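Local structure of 2-hydroxyisobutyryl-CoA synthetase (Aquincola tertiaricarbonis, 6HDY) at residues A152-G157 against P283-A288; G163-V168 against M213-F218; Y219-Y224 against S250-A255; L244-F249 against K271-G276. The protein belongs to the ANL clan of AMP-binding enzymes and combines a large N-terminal part with a smaller C-terminal domain. One frame throughout, in Å; residues are numbered along the deposited sequence.

From the N terminus, helix 141-157 supplies the first half of contact 1, which closes only at 283-288. The loop between those segments holds the other three contacts. Contact 2 pairs strand 165-168 with strand 217-220 and is complete before contact 3 opens at 219-224. Contacts 3 and 4 cross, since 244-249 lies between the halves of contact 3 and 250-255 between those of contact 4. Contacts 2 and 4 join strands of one parallel sheet, with 217-220 and 246-249 as neighbours between them. Contact 3 joins the end of strand 217-220 and the start of helix 222-234 to the loop after strand 246-249, beside the ligands. Contact 1 packs helix 141-157 onto the loop beyond strand 271-274.

Contact 1: A152-G157 against P283-A288; sequences ARIMWG and PFMNVA. With 3HL ((3S)-3-hydroxybutanoic acid), chain B; 8LQ ([[(2~{R},3~{S},4~{R},5~{R})-5-(6-aminopurin-9-yl)-3,4-bis(oxidanyl)oxolan-2-yl]methoxy-oxidanyl-phosphoryl] (3~{S})-3-oxidanylbutanoate), chain C.
Ile154 and Met285 lie alongside each other, pointing opposite ways, between helix 141-157 and the loop before strand 287-288. The contact is made by shape, as no hydrogen bond crosses it. Each branch of Ile154 has its own seat. CD1 rests on the backbone of the loop, 3.3 Å from Met285 O. CG2 fills the hollow between Met285 and Ala288. It lies 3.7 Å from Met285 CE and 3.5 Å from Ala288 CB, the latter a tight fit for two carbons. Met285 is the bump on the loop side. Its CG is anti to the carbonyl carbon (chi1 -69°), and the chain runs on extended to SD. The bend at chi3 (71°) then carries CE into the notch beside Ile154 and Met155. There the methyl also touches Met155 CG at 3.7 Å, and the two methionines cross obliquely. The backbone of the loop is tied to the same helix by the bond between Met285 N and the His151 imidazole. Ala288 pairs with Leu298, so the wall under Ile154 CG2 belongs to a small antiparallel sheet. All of the touching residues are buried. Phe284 points its CB away from the helix, and one face of its ring meets the bound ligands. 3HL OA stands 3.4 Å above that ring plane, offset toward the rim. 3HL and 8LQ overlap in the model, so they are probably alternative occupants. The contact is therefore helix-on-loop packing behind the ligand pocket of an AMP-binding enzyme, with Phe284 lining the pocket from the loop.

Contact 2: G163-V168 against M213-F218; sequences GDLVCV and MKPAAF
Leu165 reaches over Met213 and Pro215 with CD2 where strand 165-168 meets the end of helix 202-213. Its CG is anti to the backbone N (chi1 -177°). CD2 lies 3.5 Å from Met213 CB, a tight fit, and 3.7 Å from Pro215 CB. Asp164 lays its carboxylate against the methyl of Ala216, with CG 3.7 Å from Ala216 CB. Its OD2 is bonded to Arg161 N. Further along, Cys167 turns SG toward the Phe218 ring. The sulfur is 5.3 Å from the ring centroid and comes in obliquely, 58° off the normal. Val166 and Ala217 meet on the other face of the sheet, with Val166 CG2 4.3 Å from Ala217 CB. The backbones run parallel. Leu165 O takes Ala217 N in its carbonyl plane at 3.2 Å, and a weak, strongly bent bond from Ala216 N. Cys167 N gives a nearly straight bond to Ala217 O at 2.8 Å. Strand 191-193 flanks 165-168 on one side, and strand 246-249 flanks 217-220 on the other. Leu206 and Leu210 of helix 202-213 pack on Cys167, and Leu210 also on Pro215. At the outer end, Val124 and Pro109 of the second subunit pack on Leu165 and Met213, respectively.

Contact 3: Y219-Y224 against S250-A255; sequences YGTPSY and SGEPGA. With 8LQ ([[(2~{R},3~{S},4~{R},5~{R})-5-(6-aminopurin-9-yl)-3,4-bis(oxidanyl)oxolan-2-yl]methoxy-oxidanyl-phosphoryl] (3~{S})-3-oxidanylbutanoate), chain C; 3HL ((3S)-3-hydroxybutanoic acid), chain B.
The ligand pocket is lined here by the loop 250-255, and its first residue, Ser250, meets Tyr219 from the end of strand 217-220. Tyr219 OH and Ser250 OG are hydrogen-bonded at 2.6 Å, with OG at the edge of the ring and near its plane. Ser250 OG sits between its own backbone N and carbonyl carbon (chi1 79°). From there it also reaches the ligands. Ser250 OG is 2.8 Å from 8LQ OAE and, where 3HL takes the overlapping place, 2.6 Å from 3HL OA. A water adds a second link, bonding to Tyr219 OH and donating to Ser250 O. The backbone bond from Ser250 N to Gly220 O is weak.

Beyond the strand, Thr221 is the N-cap of helix 222-234. Its OG1 accepts from Tyr224 N at 3.1 Å and is also bonded to Phe465 O. The first turn of this helix receives Glu252. OE2 is gripped twice by Ser223: by OG at 2.6 Å on the syn lone pair, and by N at 3.1 Å, nearly in line with the C-O bond. Pro222 lies alongside Glu252, with CD 3.3 Å from Glu252 OE2. Pro222 CB also approaches Gly254 CA. Glu252 OE1 accepts from Ala467 N, which ties the carboxylate to the C-terminal domain. Pro253 lies against the adenine, with CG 3.7 Å from 8LQ C2.

Contact 4: L244-F249 against K271-G276; sequences LKCLFF and KVYDCG. With 8LQ ([[(2~{R},3~{S},4~{R},5~{R})-5-(6-aminopurin-9-yl)-3,4-bis(oxidanyl)oxolan-2-yl]methoxy-oxidanyl-phosphoryl] (3~{S})-3-oxidanylbutanoate), chain C.
Lys245 O is held by two donors. Lys271 N gives it a nearly straight bond (173°) at 3.0 Å, coming from above the carbonyl plane. A water donates to Lys245 O at 3.2 Å and is also bonded to Tyr273 OH. From there the parallel ladder runs on through Leu247, Tyr273 and Phe249 to Cys275 N, which bonds to Phe249 O. On one face, Cys246 CB lies 3.5 Å from Tyr273 CE2, and Cys246 SG sits at the ring edge, in plane, 5.1 Å from the centroid. Cys275 SG stands at the edge of the Phe248 ring, near its plane. On the other face, Phe249 CE2 lies 3.6 Å from Val272 CG1. At the end of strand 271-274, the adenine amine N6 of 8LQ donates to Cys275 O at 2.8 Å and to Asp274 OD1 at 3.1 Å. Ser256 OG holds the other oxygen of Asp274. Strands 246-249 and 271-274 form a beta-alpha-beta crossover with helix 258-268. Ile264 of that helix packs on Phe249 and Val272, and Tyr268 packs on Leu247. Strand 217-220 flanks 246-249 on its other side, and 271-274 is the outermost strand of this sheet within the chain.

Contact 1: A152-G157 against P283-A288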
# COMPACT_ATOMS: atom_id res chain seq x y z
N ALA A 152 5.43 17.99 0.57
CA ALA A 152 5.67 18.46 1.95
C ALA A 152 5.38 19.97 2.04
O ALA A 152 4.78 20.42 3.01
CB ALA A 152 7.11 18.20 2.38
N ARG A 153 5.81 20.71 1.01
CA ARG A 153 5.63 22.16 0.87
C ARG A 153 4.15 22.58 0.89
O ARG A 153 3.76 23.45 1.67
CB ARG A 153 6.33 22.63 -0.42
CG ARG A 153 5.93 24.00 -0.90
CD ARG A 153 6.83 24.44 -2.01
NE ARG A 153 6.36 25.67 -2.63
CZ ARG A 153 6.72 26.08 -3.84
NH1 ARG A 153 7.58 25.37 -4.55
NH2 ARG A 153 6.25 27.21 -4.33
N ILE A 154 3.34 21.93 0.04
CA ILE A 154 1.91 22.17 -0.12
C ILE A 154 1.13 21.67 1.13
O ILE A 154 0.15 22.29 1.51
CB ILE A 154 1.44 21.51 -1.45
CG1 ILE A 154 2.12 22.19 -2.66
CG2 ILE A 154 -0.06 21.55 -1.60
CD1 ILE A 154 2.22 21.33 -3.90
N MET A 155 1.57 20.55 1.76
CA MET A 155 0.92 20.03 2.98
C MET A 155 1.16 21.01 4.16
O MET A 155 0.28 21.19 5.00
CB MET A 155 1.43 18.62 3.30
CG MET A 155 0.74 17.53 2.49
SD MET A 155 1.55 15.90 2.64
CE MET A 155 1.35 15.61 4.38
N TRP A 156 2.34 21.66 4.18
CA TRP A 156 2.68 22.70 5.15
C TRP A 156 1.69 23.87 4.94
O TRP A 156 1.19 24.43 5.91
CB TRP A 156 4.15 23.15 4.97
CG TRP A 156 4.54 24.27 5.88
CD1 TRP A 156 4.19 25.58 5.77
CD2 TRP A 156 5.37 24.17 7.05
NE1 TRP A 156 4.69 26.29 6.83
CE2 TRP A 156 5.43 25.46 7.62
CE3 TRP A 156 6.05 23.12 7.68
CZ2 TRP A 156 6.18 25.74 8.77
CZ3 TRP A 156 6.77 23.38 8.83
CH2 TRP A 156 6.82 24.68 9.37
N GLY A 157 1.38 24.15 3.67
CA GLY A 157 0.40 25.18 3.29
C GLY A 157 -1.00 24.93 3.82
O GLY A 157 -1.79 25.88 3.95
N PRO A 283 4.18 15.66 -9.12
CA PRO A 283 3.43 16.01 -7.89
C PRO A 283 2.03 16.57 -8.21
O PRO A 283 1.88 17.70 -8.67
CB PRO A 283 4.37 17.00 -7.18
CG PRO A 283 5.16 17.65 -8.29
CD PRO A 283 5.37 16.53 -9.29
N PHE A 284 1.00 15.74 -8.01
CA PHE A 284 -0.39 16.03 -8.36
C PHE A 284 -1.02 17.10 -7.46
O PHE A 284 -2.06 17.65 -7.82
CB PHE A 284 -1.25 14.74 -8.39
CG PHE A 284 -1.22 13.99 -7.08
CD1 PHE A 284 -2.04 14.38 -6.02
CD2 PHE A 284 -0.36 12.91 -6.89
CE1 PHE A 284 -1.99 13.71 -4.80
CE2 PHE A 284 -0.34 12.22 -5.69
CZ PHE A 284 -1.15 12.64 -4.64
N MET A 285 -0.39 17.39 -6.29
CA MET A 285 -0.86 18.43 -5.38
C MET A 285 -0.52 19.84 -5.96
O MET A 285 -0.75 20.82 -5.28
CB MET A 285 -0.27 18.24 -3.95
CG MET A 285 -0.84 17.03 -3.23
SD MET A 285 -0.22 16.77 -1.54
CE MET A 285 -1.02 18.08 -0.71
N ASN A 286 -0.03 19.93 -7.22
CA ASN A 286 0.28 21.21 -7.92
C ASN A 286 -0.96 22.15 -8.00
O ASN A 286 -0.85 23.34 -8.29
CB ASN A 286 0.88 20.93 -9.31
CG ASN A 286 -0.13 20.39 -10.29
OD1 ASN A 286 -0.55 19.25 -10.21
ND2 ASN A 286 -0.60 21.20 -11.22
N VAL A 287 -2.14 21.59 -7.77
CA VAL A 287 -3.40 22.32 -7.61
C VAL A 287 -3.89 21.90 -6.22
O VAL A 287 -4.02 20.70 -5.96
CB VAL A 287 -4.46 22.17 -8.75
CG1 VAL A 287 -3.99 22.84 -10.03
CG2 VAL A 287 -4.84 20.71 -8.99
N ALA A 288 -3.96 22.88 -5.30
CA ALA A 288 -4.32 22.62 -3.90
C ALA A 288 -4.71 23.85 -3.14
O ALA A 288 -4.04 24.89 -3.23
CB ALA A 288 -3.16 21.92 -3.16
CA 3HL B . -5.25 11.46 -8.95
CB 3HL B . -3.86 10.86 -9.23
OG1 3HL B . -2.79 11.60 -8.63
CG2 3HL B . -3.74 9.45 -8.72
C 3HL B . -5.10 12.66 -8.06
OA 3HL B . -4.70 12.50 -6.91
OB 3HL B . -5.22 13.87 -8.67
N9 8LQ C . -9.65 14.43 -10.16
C8 8LQ C . -8.54 14.21 -9.43
N7 8LQ C . -8.51 15.09 -8.43
C5 8LQ C . -9.59 15.87 -8.54
C6 8LQ C . -10.10 16.87 -7.79
N6 8LQ C . -9.41 17.27 -6.73
N1 8LQ C . -11.25 17.49 -8.10
C2 8LQ C . -11.99 17.08 -9.22
N3 8LQ C . -11.49 16.00 -9.94
C4 8LQ C . -10.30 15.45 -9.61
CAA 8LQ C . -3.31 10.81 -8.24
CAZ 8LQ C . -4.33 11.88 -7.76
OAE 8LQ C . -5.19 11.32 -6.77
CAL 8LQ C . -5.19 12.43 -8.91
CAS 8LQ C . -5.91 11.30 -9.64
OAC 8LQ C . -6.92 10.79 -9.15
OAQ 8LQ C . -5.30 10.86 -10.80
PBC 8LQ C . -6.03 9.90 -11.86
OAH 8LQ C . -6.27 8.54 -11.07
OAD 8LQ C . -5.26 9.71 -13.10
O5' 8LQ C . -7.39 10.63 -12.18
C5' 8LQ C . -7.31 11.99 -12.60
C4' 8LQ C . -8.69 12.54 -12.82
O4' 8LQ C . -9.45 12.45 -11.58
C3' 8LQ C . -8.56 13.97 -13.10
O3' 8LQ C . -8.31 14.19 -14.52
C2' 8LQ C . -9.92 14.49 -12.65
O2' 8LQ C . -10.98 14.14 -13.63
C1' 8LQ C . -10.13 13.70 -11.38

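Contact 2: G163-V168 against M213-F218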
# COMPACT_ATOMS: atom_id res chain seq x y z
N GLY A 163 5.82 16.12 12.98
CA GLY A 163 5.33 15.44 14.17
C GLY A 163 3.86 15.15 14.16
O GLY A 163 3.39 14.38 14.99
N ASP A 164 3.10 15.78 13.25
CA ASP A 164 1.67 15.49 13.12
C ASP A 164 1.48 14.08 12.56
O ASP A 164 2.19 13.67 11.64
CB ASP A 164 1.01 16.45 12.14
CG ASP A 164 0.65 17.82 12.68
OD1 ASP A 164 0.65 17.99 13.94
OD2 ASP A 164 0.28 18.69 11.87
N LEU A 165 0.51 13.35 13.11
CA LEU A 165 0.17 12.02 12.64
C LEU A 165 -0.72 12.19 11.39
O LEU A 165 -1.80 12.80 11.47
CB LEU A 165 -0.53 11.21 13.74
CG LEU A 165 -0.87 9.76 13.33
CD1 LEU A 165 0.33 8.90 13.41
CD2 LEU A 165 -1.91 9.17 14.23
N VAL A 166 -0.24 11.68 10.23
CA VAL A 166 -0.95 11.81 8.96
C VAL A 166 -1.46 10.45 8.54
O VAL A 166 -0.65 9.57 8.23
CB VAL A 166 -0.08 12.46 7.85
CG1 VAL A 166 -0.87 12.57 6.53
CG2 VAL A 166 0.43 13.83 8.29
N CYS A 167 -2.79 10.27 8.52
CA CYS A 167 -3.36 9.01 8.07
C CYS A 167 -3.53 9.03 6.57
O CYS A 167 -4.35 9.81 6.07
CB CYS A 167 -4.67 8.70 8.78
SG CYS A 167 -5.36 7.09 8.34
N VAL A 168 -2.79 8.17 5.84
CA VAL A 168 -2.94 8.04 4.37
C VAL A 168 -3.83 6.83 4.13
O VAL A 168 -3.40 5.68 4.25
CB VAL A 168 -1.58 7.99 3.60
CG1 VAL A 168 -1.81 7.94 2.09
CG2 VAL A 168 -0.74 9.22 3.95
N MET A 213 -5.39 6.48 17.87
CA MET A 213 -4.26 7.32 17.44
C MET A 213 -4.54 8.81 17.42
O MET A 213 -3.62 9.58 17.63
CB MET A 213 -3.72 6.87 16.06
CG MET A 213 -3.09 5.49 16.03
SD MET A 213 -1.56 5.33 17.00
CE MET A 213 -1.92 3.82 17.76
N LYS A 214 -5.79 9.22 17.11
CA LYS A 214 -6.21 10.63 17.04
C LYS A 214 -5.30 11.47 16.08
O LYS A 214 -4.58 12.37 16.53
CB LYS A 214 -6.38 11.27 18.44
CG LYS A 214 -7.24 10.44 19.39
CD LYS A 214 -8.46 11.19 19.90
CE LYS A 214 -9.14 10.48 21.05
NZ LYS A 214 -10.23 9.57 20.60
N PRO A 215 -5.33 11.20 14.74
CA PRO A 215 -4.45 11.93 13.82
C PRO A 215 -4.80 13.39 13.58
O PRO A 215 -5.98 13.76 13.61
CB PRO A 215 -4.59 11.14 12.51
CG PRO A 215 -5.96 10.59 12.58
CD PRO A 215 -6.10 10.16 14.02
N ALA A 216 -3.78 14.19 13.29
CA ALA A 216 -4.00 15.60 12.98
C ALA A 216 -4.51 15.76 11.55
O ALA A 216 -5.22 16.72 11.27
CB ALA A 216 -2.72 16.39 13.19
N ALA A 217 -4.13 14.81 10.64
CA ALA A 217 -4.52 14.90 9.23
C ALA A 217 -4.91 13.56 8.61
O ALA A 217 -4.44 12.51 9.03
CB ALA A 217 -3.44 15.59 8.42
N PHE A 218 -5.83 13.62 7.63
CA PHE A 218 -6.35 12.45 6.92
C PHE A 218 -6.28 12.71 5.45
O PHE A 218 -6.70 13.77 5.01
CB PHE A 218 -7.82 12.19 7.28
CG PHE A 218 -8.48 11.03 6.56
CD1 PHE A 218 -9.09 11.22 5.32
CD2 PHE A 218 -8.52 9.77 7.13
CE1 PHE A 218 -9.70 10.16 4.67
CE2 PHE A 218 -9.16 8.71 6.48
CZ PHE A 218 -9.73 8.92 5.25

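Contact 3: Y219-Y224 against S250-A255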
# COMPACT_ATOMS: atom_id res chain seq x y z
N TYR A 219 -5.82 11.70 4.67
CA TYR A 219 -5.82 11.75 3.22
C TYR A 219 -6.60 10.59 2.63
O TYR A 219 -6.41 9.44 3.05
CB TYR A 219 -4.37 11.77 2.63
CG TYR A 219 -4.36 11.61 1.12
CD1 TYR A 219 -4.52 12.72 0.28
CD2 TYR A 219 -4.28 10.36 0.53
CE1 TYR A 219 -4.55 12.57 -1.10
CE2 TYR A 219 -4.33 10.20 -0.85
CZ TYR A 219 -4.46 11.31 -1.67
OH TYR A 219 -4.56 11.13 -3.02
N GLY A 220 -7.39 10.89 1.59
CA GLY A 220 -8.08 9.90 0.78
C GLY A 220 -8.97 10.57 -0.23
O GLY A 220 -8.73 11.72 -0.59
N THR A 221 -10.05 9.87 -0.66
CA THR A 221 -11.06 10.46 -1.56
C THR A 221 -12.18 11.07 -0.74
O THR A 221 -12.46 10.58 0.37
CB THR A 221 -11.64 9.44 -2.57
OG1 THR A 221 -12.36 8.41 -1.88
CG2 THR A 221 -10.59 8.87 -3.56
N PRO A 222 -12.87 12.13 -1.25
CA PRO A 222 -14.01 12.69 -0.50
C PRO A 222 -15.10 11.65 -0.23
O PRO A 222 -15.73 11.72 0.81
CB PRO A 222 -14.52 13.84 -1.39
CG PRO A 222 -13.40 14.11 -2.36
CD PRO A 222 -12.69 12.82 -2.55
N SER A 223 -15.28 10.67 -1.16
CA SER A 223 -16.22 9.54 -1.05
C SER A 223 -15.88 8.67 0.14
O SER A 223 -16.77 8.30 0.89
CB SER A 223 -16.19 8.68 -2.31
OG SER A 223 -16.78 9.36 -3.39
N TYR A 224 -14.59 8.31 0.29
CA TYR A 224 -14.15 7.48 1.40
C TYR A 224 -14.41 8.12 2.75
O TYR A 224 -14.90 7.43 3.65
CB TYR A 224 -12.69 7.04 1.29
CG TYR A 224 -12.36 5.96 2.29
CD1 TYR A 224 -13.29 4.98 2.63
CD2 TYR A 224 -11.10 5.89 2.88
CE1 TYR A 224 -12.99 3.96 3.53
CE2 TYR A 224 -10.80 4.89 3.81
CZ TYR A 224 -11.74 3.93 4.12
OH TYR A 224 -11.45 2.93 5.01
N SER A 250 -8.00 14.15 -2.91
CA SER A 250 -7.76 14.18 -4.36
C SER A 250 -8.42 12.94 -4.97
O SER A 250 -8.82 12.03 -4.24
CB SER A 250 -6.27 14.23 -4.66
OG SER A 250 -5.69 12.95 -4.52
N GLY A 251 -8.56 12.93 -6.29
CA GLY A 251 -9.07 11.77 -6.99
C GLY A 251 -10.36 11.96 -7.74
O GLY A 251 -10.60 11.25 -8.71
N GLU A 252 -11.20 12.91 -7.30
CA GLU A 252 -12.53 13.15 -7.86
C GLU A 252 -13.11 14.44 -7.25
O GLU A 252 -12.64 14.84 -6.19
CB GLU A 252 -13.47 11.97 -7.46
CG GLU A 252 -13.45 11.68 -5.96
CD GLU A 252 -14.53 10.77 -5.42
OE1 GLU A 252 -15.19 10.07 -6.21
OE2 GLU A 252 -14.68 10.73 -4.18
N PRO A 253 -14.17 15.05 -7.83
CA PRO A 253 -14.78 16.22 -7.17
C PRO A 253 -15.40 15.85 -5.81
O PRO A 253 -15.68 14.67 -5.54
CB PRO A 253 -15.87 16.66 -8.17
CG PRO A 253 -15.50 16.00 -9.48
CD PRO A 253 -14.89 14.70 -9.07
N GLY A 254 -15.61 16.85 -4.97
CA GLY A 254 -16.21 16.63 -3.66
C GLY A 254 -15.78 17.68 -2.66
O GLY A 254 -16.62 18.35 -2.07
N ALA A 255 -14.45 17.84 -2.52
CA ALA A 255 -13.79 18.78 -1.62
C ALA A 255 -14.03 20.26 -1.96
O ALA A 255 -13.79 21.13 -1.11
CB ALA A 255 -12.32 18.46 -1.53
N9 8LQ C . -9.65 14.43 -10.16
C8 8LQ C . -8.54 14.21 -9.43
N7 8LQ C . -8.51 15.09 -8.43
C5 8LQ C . -9.59 15.87 -8.54
C6 8LQ C . -10.10 16.87 -7.79
N6 8LQ C . -9.41 17.27 -6.73
N1 8LQ C . -11.25 17.49 -8.10
C2 8LQ C . -11.99 17.08 -9.22
N3 8LQ C . -11.49 16.00 -9.94
C4 8LQ C . -10.30 15.45 -9.61
CAA 8LQ C . -3.31 10.81 -8.24
CAZ 8LQ C . -4.33 11.88 -7.76
OAE 8LQ C . -5.19 11.32 -6.77
CAL 8LQ C . -5.19 12.43 -8.91
CAS 8LQ C . -5.91 11.30 -9.64
OAC 8LQ C . -6.92 10.79 -9.15
OAQ 8LQ C . -5.30 10.86 -10.80
PBC 8LQ C . -6.03 9.90 -11.86
OAH 8LQ C . -6.27 8.54 -11.07
OAD 8LQ C . -5.26 9.71 -13.10
O5' 8LQ C . -7.39 10.63 -12.18
C5' 8LQ C . -7.31 11.99 -12.60
C4' 8LQ C . -8.69 12.54 -12.82
O4' 8LQ C . -9.45 12.45 -11.58
C3' 8LQ C . -8.56 13.97 -13.10
O3' 8LQ C . -8.31 14.19 -14.52
C2' 8LQ C . -9.92 14.49 -12.65
O2' 8LQ C . -10.98 14.14 -13.63
C1' 8LQ C . -10.13 13.70 -11.38
CA 3HL B . -5.25 11.46 -8.95
CB 3HL B . -3.86 10.86 -9.23
OG1 3HL B . -2.79 11.60 -8.63
CG2 3HL B . -3.74 9.45 -8.72
C 3HL B . -5.10 12.66 -8.06
OA 3HL B . -4.70 12.50 -6.91
OB 3HL B . -5.22 13.87 -8.67
O HOH W 1 -7.13 9.72 -3.43

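Contact 4: L244-F249 against K271-G276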
# COMPACT_ATOMS: atom_id res chain seq x y z
N LEU A 244 -8.99 15.13 14.42
CA LEU A 244 -8.62 15.67 13.12
C LEU A 244 -8.71 17.16 13.04
O LEU A 244 -9.72 17.75 13.44
CB LEU A 244 -9.45 15.03 11.97
CG LEU A 244 -9.17 13.56 11.67
CD1 LEU A 244 -10.38 12.90 11.07
CD2 LEU A 244 -7.92 13.38 10.77
N LYS A 245 -7.64 17.79 12.52
CA LYS A 245 -7.64 19.24 12.30
C LYS A 245 -8.02 19.43 10.83
O LYS A 245 -8.62 20.44 10.45
CB LYS A 245 -6.27 19.87 12.59
CG LYS A 245 -5.75 19.64 14.04
CD LYS A 245 -6.55 20.41 15.12
CE LYS A 245 -6.20 19.99 16.53
NZ LYS A 245 -6.88 18.73 16.95
N CYS A 246 -7.67 18.43 10.00
CA CYS A 246 -7.99 18.49 8.59
C CYS A 246 -8.01 17.14 7.92
O CYS A 246 -7.49 16.15 8.43
CB CYS A 246 -7.07 19.47 7.85
SG CYS A 246 -5.53 18.75 7.26
N LEU A 247 -8.67 17.13 6.75
CA LEU A 247 -8.79 16.03 5.82
C LEU A 247 -8.48 16.68 4.47
O LEU A 247 -8.99 17.77 4.20
CB LEU A 247 -10.22 15.45 5.81
CG LEU A 247 -10.73 14.87 7.13
CD1 LEU A 247 -11.59 15.89 7.87
CD2 LEU A 247 -11.54 13.59 6.89
N PHE A 248 -7.59 16.08 3.68
CA PHE A 248 -7.22 16.63 2.38
C PHE A 248 -7.40 15.56 1.33
O PHE A 248 -7.03 14.43 1.56
CB PHE A 248 -5.84 17.30 2.37
CG PHE A 248 -4.61 16.42 2.48
CD1 PHE A 248 -4.23 15.88 3.70
CD2 PHE A 248 -3.74 16.27 1.39
CE1 PHE A 248 -3.05 15.12 3.81
CE2 PHE A 248 -2.57 15.52 1.50
CZ PHE A 248 -2.25 14.93 2.70
N PHE A 249 -8.09 15.90 0.26
CA PHE A 249 -8.53 14.92 -0.72
C PHE A 249 -8.13 15.23 -2.14
O PHE A 249 -8.07 16.40 -2.55
CB PHE A 249 -10.09 14.79 -0.69
CG PHE A 249 -10.79 14.63 0.65
CD1 PHE A 249 -10.56 13.51 1.45
CD2 PHE A 249 -11.73 15.57 1.08
CE1 PHE A 249 -11.23 13.35 2.67
CE2 PHE A 249 -12.39 15.41 2.31
CZ PHE A 249 -12.15 14.30 3.08
N LYS A 271 -11.32 20.82 9.09
CA LYS A 271 -11.29 21.54 7.81
C LYS A 271 -11.04 20.55 6.68
O LYS A 271 -10.35 19.55 6.88
CB LYS A 271 -10.20 22.62 7.79
CG LYS A 271 -10.62 23.89 8.53
CD LYS A 271 -9.60 25.00 8.41
CE LYS A 271 -9.83 25.90 7.23
NZ LYS A 271 -9.31 27.27 7.50
N VAL A 272 -11.61 20.83 5.49
CA VAL A 272 -11.44 19.99 4.31
C VAL A 272 -10.61 20.77 3.29
O VAL A 272 -10.85 21.95 3.09
CB VAL A 272 -12.80 19.49 3.74
CG1 VAL A 272 -12.66 19.02 2.29
CG2 VAL A 272 -13.37 18.37 4.61
N TYR A 273 -9.61 20.12 2.68
CA TYR A 273 -8.80 20.74 1.63
C TYR A 273 -8.90 19.97 0.36
O TYR A 273 -8.92 18.75 0.40
CB TYR A 273 -7.34 20.89 2.06
CG TYR A 273 -7.20 21.80 3.26
CD1 TYR A 273 -7.63 23.13 3.20
CD2 TYR A 273 -6.76 21.31 4.48
CE1 TYR A 273 -7.55 23.96 4.32
CE2 TYR A 273 -6.64 22.14 5.59
CZ TYR A 273 -7.02 23.47 5.50
OH TYR A 273 -6.94 24.28 6.60
N ASP A 274 -8.98 20.70 -0.76
CA ASP A 274 -9.04 20.13 -2.10
C ASP A 274 -7.63 20.21 -2.72
O ASP A 274 -6.94 21.21 -2.55
CB ASP A 274 -10.06 20.90 -2.96
CG ASP A 274 -10.52 20.24 -4.26
OD1 ASP A 274 -10.42 19.00 -4.38
OD2 ASP A 274 -11.07 20.96 -5.13
N CYS A 275 -7.21 19.10 -3.37
CA CYS A 275 -5.95 19.01 -4.12
C CYS A 275 -6.10 17.97 -5.23
O CYS A 275 -7.06 17.21 -5.22
CB CYS A 275 -4.73 18.74 -3.22
SG CYS A 275 -4.67 17.08 -2.49
N GLY A 276 -5.14 17.95 -6.15
CA GLY A 276 -5.10 16.91 -7.16
C GLY A 276 -5.39 17.29 -8.59
O GLY A 276 -6.48 17.78 -8.90
N9 8LQ C . -9.65 14.43 -10.16
C8 8LQ C . -8.54 14.21 -9.43
N7 8LQ C . -8.51 15.09 -8.43
C5 8LQ C . -9.59 15.87 -8.54
C6 8LQ C . -10.10 16.87 -7.79
N6 8LQ C . -9.41 17.27 -6.73
N1 8LQ C . -11.25 17.49 -8.10
C2 8LQ C . -11.99 17.08 -9.22
N3 8LQ C . -11.49 16.00 -9.94
C4 8LQ C . -10.30 15.45 -9.61
CAA 8LQ C . -3.31 10.81 -8.24
CAZ 8LQ C . -4.33 11.88 -7.76
OAE 8LQ C . -5.19 11.32 -6.77
CAL 8LQ C . -5.19 12.43 -8.91
CAS 8LQ C . -5.91 11.30 -9.64
OAC 8LQ C . -6.92 10.79 -9.15
OAQ 8LQ C . -5.30 10.86 -10.80
PBC 8LQ C . -6.03 9.90 -11.86
OAH 8LQ C . -6.27 8.54 -11.07
OAD 8LQ C . -5.26 9.71 -13.10
O5' 8LQ C . -7.39 10.63 -12.18
C5' 8LQ C . -7.31 11.99 -12.60
C4' 8LQ C . -8.69 12.54 -12.82
O4' 8LQ C . -9.45 12.45 -11.58
C3' 8LQ C . -8.56 13.97 -13.10
O3' 8LQ C . -8.31 14.19 -14.52
C2' 8LQ C . -9.92 14.49 -12.65
O2' 8LQ C . -10.98 14.14 -13.63
C1' 8LQ C . -10.13 13.70 -11.38
O HOH W 2 -6.74 22.71 9.09